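Local coordinates for protein type II 3-hydroxyacyl-CoA dehydrogenase (Thermus thermophilus, PDB 1UAY) that probably catalyses the NAD-dependent oxidation of 3-hydroxyacyl-CoA to 3-ketoacyl-CoA in fatty acid beta-oxidation, as a short-chain dehydrogenase, at residues R3-V7 against A57-Q62; A74-L78 against V97-N101. All blocks are in the same frame, centred on the assembly; numbering follows the deposited sequence.

Contact 1 of 2, residues R3-V7 against A57-Q62; sequences RSALV and AVARAQ
This is a buried helix-on-sheet packing contact near the N terminus, where the inner strand 4-8, between strands 28-33 and 67-72 of the parallel sheet, meets helix 51-64. Residues 4-7 are extended, and 57-62 are regular helix with Ala61 N bonded to Ala57 O at 3.0 Å. The two short axes approach to 7.9 Å and run nearly antiparallel, at 156°. Ser4 and Ala61 have the nearest CA atoms, 5.7 Å apart. Helix 51-64 is the crossover between parallel strands 42-45 and 67-72 in the Rossmann fold, and packs across strand 4-8. Ser4 and Leu6 point their CB atoms to the helix, while Ala5 points away, to Leu22 of helix 13-25. Leu6 (chi1 t, chi2 p) sets CD1 3.8 Å from Ala57 CB and CD2 3.8 Å from Val58 CG2. The small side chains of Ala57 and Ala61 let the helix sit close. Ser4 (chi1 p) brings OG to 3.1 Å from Ala61 O, but its hydrogen bond goes to the carbonyl of Ala65, just past the helix end.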
ATOM      1  N   ARG A   3      13.633 -31.651  11.171  1.00 12.55           N
ATOM      2  CA  ARG A   3      14.145 -30.450  10.521  1.00 11.15           C
ATOM      3  C   ARG A   3      14.769 -29.512  11.539  1.00 10.07           C
ATOM      4  O   ARG A   3      14.427 -29.550  12.719  1.00  9.60           O
ATOM      5  CB  ARG A   3      13.013 -29.684   9.830  1.00 13.04           C
ATOM      6  CG  ARG A   3      12.105 -30.478   8.912  0.50 13.99           C
ATOM      7  CD  ARG A   3      10.874 -29.633   8.596  0.50 16.39           C
ATOM      8  NE  ARG A   3      10.015 -30.212   7.569  0.50 17.28           N
ATOM      9  CZ  ARG A   3       8.856 -29.683   7.191  0.50 17.94           C
ATOM     10  NH1 ARG A   3       8.419 -28.567   7.760  0.50 17.34           N
ATOM     11  NH2 ARG A   3       8.136 -30.262   6.239  0.50 18.42           N
ATOM     12  N   SER A   4      15.677 -28.664  11.071  1.00  8.76           N
ATOM     13  CA  SER A   4      16.303 -27.685  11.936  1.00  8.40           C
ATOM     14  C   SER A   4      15.745 -26.307  11.589  1.00  7.47           C
ATOM     15  O   SER A   4      15.119 -26.113  10.544  1.00  8.33           O
ATOM     16  CB  SER A   4      17.830 -27.700  11.770  1.00  9.02           C
ATOM     17  OG  SER A   4      18.236 -27.334  10.460  1.00  8.45           O
ATOM     18  N   ALA A   5      15.952 -25.359  12.493  1.00  8.04           N
ATOM     19  CA  ALA A   5      15.497 -23.996  12.288  1.00  7.36           C
ATOM     20  C   ALA A   5      16.580 -23.064  12.796  1.00  7.84           C
ATOM     21  O   ALA A   5      17.323 -23.407  13.718  1.00  9.41           O
ATOM     22  CB  ALA A   5      14.202 -23.750  13.047  1.00  9.21           C
ATOM     23  N   LEU A   6      16.678 -21.897  12.171  1.00  6.54           N
ATOM     24  CA  LEU A   6      17.645 -20.883  12.567  1.00  7.31           C
ATOM     25  C   LEU A   6      16.859 -19.623  12.898  1.00  7.09           C
ATOM     26  O   LEU A   6      16.098 -19.125  12.068  1.00  7.17           O
ATOM     27  CB  LEU A   6      18.623 -20.584  11.428  1.00  7.60           C
ATOM     28  CG  LEU A   6      19.552 -19.385  11.667  1.00  7.70           C
ATOM     29  CD1 LEU A   6      20.468 -19.664  12.850  1.00  9.71           C
ATOM     30  CD2 LEU A   6      20.366 -19.110  10.415  1.00 10.01           C
ATOM     31  N   VAL A   7      17.024 -19.122  14.115  1.00  5.97           N
ATOM     32  CA  VAL A   7      16.328 -17.913  14.533  1.00  6.50           C
ATOM     33  C   VAL A   7      17.350 -16.874  14.968  1.00  6.72           C
ATOM     34  O   VAL A   7      18.077 -17.086  15.941  1.00  7.38           O
ATOM     35  CB  VAL A   7      15.375 -18.181  15.723  1.00  6.48           C
ATOM     36  CG1 VAL A   7      14.675 -16.893  16.124  1.00  7.84           C
ATOM     37  CG2 VAL A   7      14.358 -19.249  15.350  1.00  8.20           C
ATOM     38  N   ALA A  57      26.335 -20.289  11.956  1.00  7.13           N
ATOM     39  CA  ALA A  57      25.027 -20.631  12.505  1.00  7.41           C
ATOM     40  C   ALA A  57      24.231 -21.531  11.558  1.00  6.96           C
ATOM     41  O   ALA A  57      23.578 -22.479  11.997  1.00  8.01           O
ATOM     42  CB  ALA A  57      24.239 -19.354  12.814  1.00  8.39           C
ATOM     43  N   VAL A  58      24.281 -21.225  10.265  1.00  7.50           N
ATOM     44  CA  VAL A  58      23.576 -22.018   9.266  1.00  7.27           C
ATOM     45  C   VAL A  58      24.130 -23.445   9.259  1.00  7.75           C
ATOM     46  O   VAL A  58      23.372 -24.413   9.268  1.00  7.72           O
ATOM     47  CB  VAL A  58      23.719 -21.380   7.860  1.00  6.69           C
ATOM     48  CG1 VAL A  58      23.230 -22.345   6.786  1.00  8.41           C
ATOM     49  CG2 VAL A  58      22.922 -20.080   7.801  1.00  8.60           C
ATOM     50  N   ALA A  59      25.454 -23.573   9.266  1.00  7.67           N
ATOM     51  CA  ALA A  59      26.086 -24.889   9.273  1.00  8.14           C
ATOM     52  C   ALA A  59      25.740 -25.651  10.554  1.00  8.16           C
ATOM     53  O   ALA A  59      25.507 -26.858  10.522  1.00  8.60           O
ATOM     54  CB  ALA A  59      27.601 -24.746   9.138  1.00  8.40           C
ATOM     55  N   ARG A  60      25.707 -24.947  11.683  1.00  8.04           N
ATOM     56  CA  ARG A  60      25.377 -25.584  12.953  1.00  8.22           C
ATOM     57  C   ARG A  60      23.974 -26.187  12.882  1.00  8.00           C
ATOM     58  O   ARG A  60      23.738 -27.293  13.363  1.00  9.83           O
ATOM     59  CB  ARG A  60      25.448 -24.568  14.096  1.00  7.99           C
ATOM     60  CG  ARG A  60      25.182 -25.170  15.472  1.00 10.03           C
ATOM     61  CD  ARG A  60      26.314 -26.093  15.914  1.00 13.29           C
ATOM     62  NE  ARG A  60      25.981 -26.817  17.140  1.00 14.83           N
ATOM     63  CZ  ARG A  60      25.166 -27.865  17.189  1.00 16.99           C
ATOM     64  NH1 ARG A  60      24.599 -28.319  16.078  1.00 17.81           N
ATOM     65  NH2 ARG A  60      24.913 -28.460  18.349  1.00 19.83           N
ATOM     66  N   ALA A  61      23.042 -25.453  12.278  1.00  8.33           N
ATOM     67  CA  ALA A  61      21.677 -25.941  12.138  1.00  8.61           C
ATOM     68  C   ALA A  61      21.660 -27.170  11.235  1.00  8.49           C
ATOM     69  O   ALA A  61      21.025 -28.176  11.554  1.00  9.16           O
ATOM     70  CB  ALA A  61      20.784 -24.847  11.560  1.00  8.58           C
ATOM     71  N   GLN A  62      22.368 -27.095  10.112  1.00  8.84           N
ATOM     72  CA  GLN A  62      22.409 -28.218   9.181  1.00  8.57           C
ATOM     73  C   GLN A  62      23.031 -29.471   9.792  1.00  9.45           C
ATOM     74  O   GLN A  62      22.741 -30.586   9.360  1.00 10.81           O
ATOM     75  CB  GLN A  62      23.149 -27.819   7.904  1.00  8.40           C
ATOM     76  CG  GLN A  62      22.404 -26.769   7.095  1.00  8.29           C
ATOM     77  CD  GLN A  62      23.070 -26.482   5.772  1.00  8.17           C
ATOM     78  OE1 GLN A  62      24.212 -26.017   5.726  1.00 10.00           O
ATOM     79  NE2 GLN A  62      22.363 -26.761   4.680  1.00  9.33           N
TER

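Contact 2 of 2, residues A74-L78 against V97-N101; sequences AGVGL and VLEVN. With ADN (adenosine), chain C.
The loop 74-78 lies extended over helix 91-116, which has a wider pi-type turn at 99-101. Its direct hydrogen bonds to segment 97-101 all come from Asn101. The nearest CA pairs are Gly75-Asn101 (5.0 Å) and Val76-Val97 (6.4 Å). With chi1 m and chi2 -10°, Asn101 accepts from Val76 N through OD1 (2.8 Å) and donates from ND2 to Val76 O (2.9 Å). ND2 is also hydrogen-bonded to Ser151 OG of helix 146-166. An ideal CB on Gly75 would lie 3.0 Å from Asn101 OD1, leaving little room. Water 1 donates to Ala74 O at 2.8 Å and to Val100 O at 2.9 Å. Val76 CG1 packs on Val100 CG1 (4.0 Å), and each lies 3.8 Å from adenosine N7. Leu78 CB lies 3.8 Å from Val97 CG2. Gly75 N makes a weak hydrogen bond to adenosine O5' (3.3 Å). Asn101 touches Tyr148 and Lys152, so it is probably the helix asparagine of the Asn-Ser-Tyr-Lys tetrad of short-chain dehydrogenases. Satisfied at both ends, its amide fixes the loop beside the nucleoside.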
ATOM      1  N   ALA A  74      16.508 -10.486  14.446  1.00  8.48           N
ATOM      2  CA  ALA A  74      17.554  -9.676  15.053  1.00  8.94           C
ATOM      3  C   ALA A  74      17.395  -8.258  14.539  1.00  9.88           C
ATOM      4  O   ALA A  74      17.135  -8.042  13.355  1.00 11.76           O
ATOM      5  CB  ALA A  74      18.927 -10.208  14.674  1.00 10.04           C
ATOM      6  N   GLY A  75      17.553  -7.289  15.427  1.00 10.52           N
ATOM      7  CA  GLY A  75      17.425  -5.912  15.005  1.00 10.32           C
ATOM      8  C   GLY A  75      17.740  -4.927  16.104  1.00 10.41           C
ATOM      9  O   GLY A  75      17.924  -5.299  17.268  1.00 10.80           O
ATOM     10  N   VAL A  76      17.816  -3.661  15.719  1.00  8.50           N
ATOM     11  CA  VAL A  76      18.093  -2.591  16.661  1.00 10.14           C
ATOM     12  C   VAL A  76      17.142  -1.444  16.374  1.00  9.54           C
ATOM     13  O   VAL A  76      16.569  -1.349  15.288  1.00 10.78           O
ATOM     14  CB  VAL A  76      19.547  -2.075  16.540  1.00 11.78           C
ATOM     15  CG1 VAL A  76      20.523  -3.191  16.878  1.00 13.59           C
ATOM     16  CG2 VAL A  76      19.801  -1.536  15.138  1.00 11.33           C
ATOM     17  N   GLY A  77      16.970  -0.573  17.359  1.00 11.00           N
ATOM     18  CA  GLY A  77      16.090   0.557  17.178  1.00 10.04           C
ATOM     19  C   GLY A  77      16.860   1.849  17.323  1.00  9.22           C
ATOM     20  O   GLY A  77      18.030   1.850  17.712  1.00 10.38           O
ATOM     21  N   LEU A  78      16.201   2.951  16.996  1.00  8.99           N
ATOM     22  CA  LEU A  78      16.813   4.261  17.117  1.00  7.98           C
ATOM     23  C   LEU A  78      15.739   5.332  17.104  1.00  8.38           C
ATOM     24  O   LEU A  78      14.801   5.277  16.310  1.00  8.80           O
ATOM     25  CB  LEU A  78      17.794   4.519  15.969  1.00  9.08           C
ATOM     26  CG  LEU A  78      18.460   5.902  15.999  1.00  8.58           C
ATOM     27  CD1 LEU A  78      19.396   5.999  17.196  1.00 11.67           C
ATOM     28  CD2 LEU A  78      19.221   6.140  14.705  1.00  9.50           C
ATOM     29  N   VAL A  97      21.844   1.337  11.817  1.00  7.70           N
ATOM     30  CA  VAL A  97      20.503   0.777  11.792  1.00  8.35           C
ATOM     31  C   VAL A  97      20.273   0.019  10.483  1.00  8.03           C
ATOM     32  O   VAL A  97      19.699  -1.071  10.489  1.00  8.63           O
ATOM     33  CB  VAL A  97      19.437   1.878  11.961  1.00  8.32           C
ATOM     34  CG1 VAL A  97      18.047   1.278  11.849  1.00  9.33           C
ATOM     35  CG2 VAL A  97      19.604   2.544  13.318  1.00  9.17           C
ATOM     36  N   LEU A  98      20.728   0.583   9.365  1.00  6.78           N
ATOM     37  CA  LEU A  98      20.571  -0.080   8.072  1.00  7.56           C
ATOM     38  C   LEU A  98      21.381  -1.366   8.042  1.00  7.81           C
ATOM     39  O   LEU A  98      20.919  -2.395   7.547  1.00  7.88           O
ATOM     40  CB  LEU A  98      21.046   0.818   6.925  1.00  9.40           C
ATOM     41  CG  LEU A  98      20.219   2.029   6.490  1.00 13.01           C
ATOM     42  CD1 LEU A  98      20.793   2.557   5.178  1.00 13.92           C
ATOM     43  CD2 LEU A  98      18.762   1.641   6.301  1.00 16.03           C
ATOM     44  N   GLU A  99      22.598  -1.304   8.567  1.00  7.65           N
ATOM     45  CA  GLU A  99      23.487  -2.467   8.571  1.00  8.67           C
ATOM     46  C   GLU A  99      22.868  -3.657   9.314  1.00  8.07           C
ATOM     47  O   GLU A  99      22.818  -4.771   8.810  1.00  7.90           O
ATOM     48  CB  GLU A  99      24.837  -2.086   9.199  1.00 11.30           C
ATOM     49  CG  GLU A  99      25.763  -1.315   8.299  0.50 14.18           C
ATOM     50  CD  GLU A  99      26.259  -2.194   7.167  0.50 17.56           C
ATOM     51  OE1 GLU A  99      26.893  -3.210   7.434  0.50 19.53           O
ATOM     52  OE2 GLU A  99      26.044  -1.829   6.014  0.50 18.14           O
ATOM     53  N   VAL A 100      22.384  -3.436  10.529  1.00  7.75           N
ATOM     54  CA  VAL A 100      21.809  -4.530  11.301  1.00  7.43           C
ATOM     55  C   VAL A 100      20.442  -5.006  10.815  1.00  7.34           C
ATOM     56  O   VAL A 100      20.243  -6.195  10.559  1.00  8.26           O
ATOM     57  CB  VAL A 100      21.675  -4.144  12.795  1.00  8.44           C
ATOM     58  CG1 VAL A 100      21.087  -5.308  13.580  1.00 10.15           C
ATOM     59  CG2 VAL A 100      23.035  -3.746  13.362  1.00  9.90           C
ATOM     60  N   ASN A 101      19.506  -4.073  10.672  1.00  6.78           N
ATOM     61  CA  ASN A 101      18.142  -4.412  10.277  1.00  6.89           C
ATOM     62  C   ASN A 101      17.929  -4.825   8.832  1.00  7.40           C
ATOM     63  O   ASN A 101      17.145  -5.732   8.554  1.00  9.27           O
ATOM     64  CB  ASN A 101      17.201  -3.243  10.582  1.00  6.62           C
ATOM     65  CG  ASN A 101      17.130  -2.917  12.054  1.00  7.73           C
ATOM     66  OD1 ASN A 101      17.632  -3.665  12.894  1.00  8.37           O
ATOM     67  ND2 ASN A 101      16.492  -1.799  12.380  1.00  7.99           N
TER
HETATM   68  O5' ADN C1001      15.921  -8.329  18.067  1.00 22.95           O
HETATM   69  C5' ADN C1001      16.471  -8.268  19.385  1.00 21.38           C
HETATM   70  C4' ADN C1001      17.495  -9.424  19.461  1.00 20.01           C
HETATM   71  O4' ADN C1001      18.408  -8.917  18.433  1.00 19.51           O
HETATM   72  C3' ADN C1001      18.282  -9.186  20.763  1.00 19.56           C
HETATM   73  O3' ADN C1001      18.243 -10.464  21.438  1.00 19.61           O
HETATM   74  C2' ADN C1001      19.727  -8.804  20.375  1.00 18.38           C
HETATM   75  O2' ADN C1001      20.772  -9.325  21.196  1.00 17.09           O
HETATM   76  C1' ADN C1001      19.716  -9.181  18.887  1.00 17.97           C
HETATM   77  N9  ADN C1001      20.699  -8.517  18.012  1.00 16.65           N
HETATM   78  C8  ADN C1001      20.872  -7.118  17.842  1.00 16.87           C
HETATM   79  N7  ADN C1001      21.797  -6.779  16.989  1.00 17.33           N
HETATM   80  C5  ADN C1001      22.286  -8.008  16.536  1.00 14.91           C
HETATM   81  C6  ADN C1001      23.317  -8.390  15.574  1.00 15.30           C
HETATM   82  N6  ADN C1001      24.040  -7.492  14.901  1.00 12.90           N
HETATM   83  N1  ADN C1001      23.551  -9.753  15.361  1.00 15.15           N
HETATM   84  C2  ADN C1001      22.825 -10.702  16.040  1.00 15.35           C
HETATM   85  N3  ADN C1001      21.831 -10.457  16.963  1.00 14.91           N
HETATM   86  C4  ADN C1001      21.618  -9.094  17.162  1.00 15.92           C
HETATM   87  O   HOH W   1      18.469  -8.447  10.878  1.00 10.58           O

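The chain enters through strand 4-8. Contact 1 closes a long loop of 49 residues, which takes in helix 13-25 and strands 28-33 and 42-45, and returns in helix 51-64. Strand 67-72 then runs beside strand 4-8 and leads into the loop at 74-78. Contact 2 closes a shorter loop of 18 residues when helix 91-116 comes back under it. The two contacts are in series and neither nests nor crosses. Their centres lie 22 Å apart, and their nearest atoms are about 6 Å apart without touching. Contact 1 ties helix 51-64 to strand 4-8. Contact 2 ties the loop after strand 67-72 to helix 91-116, so strand 67-72 links them.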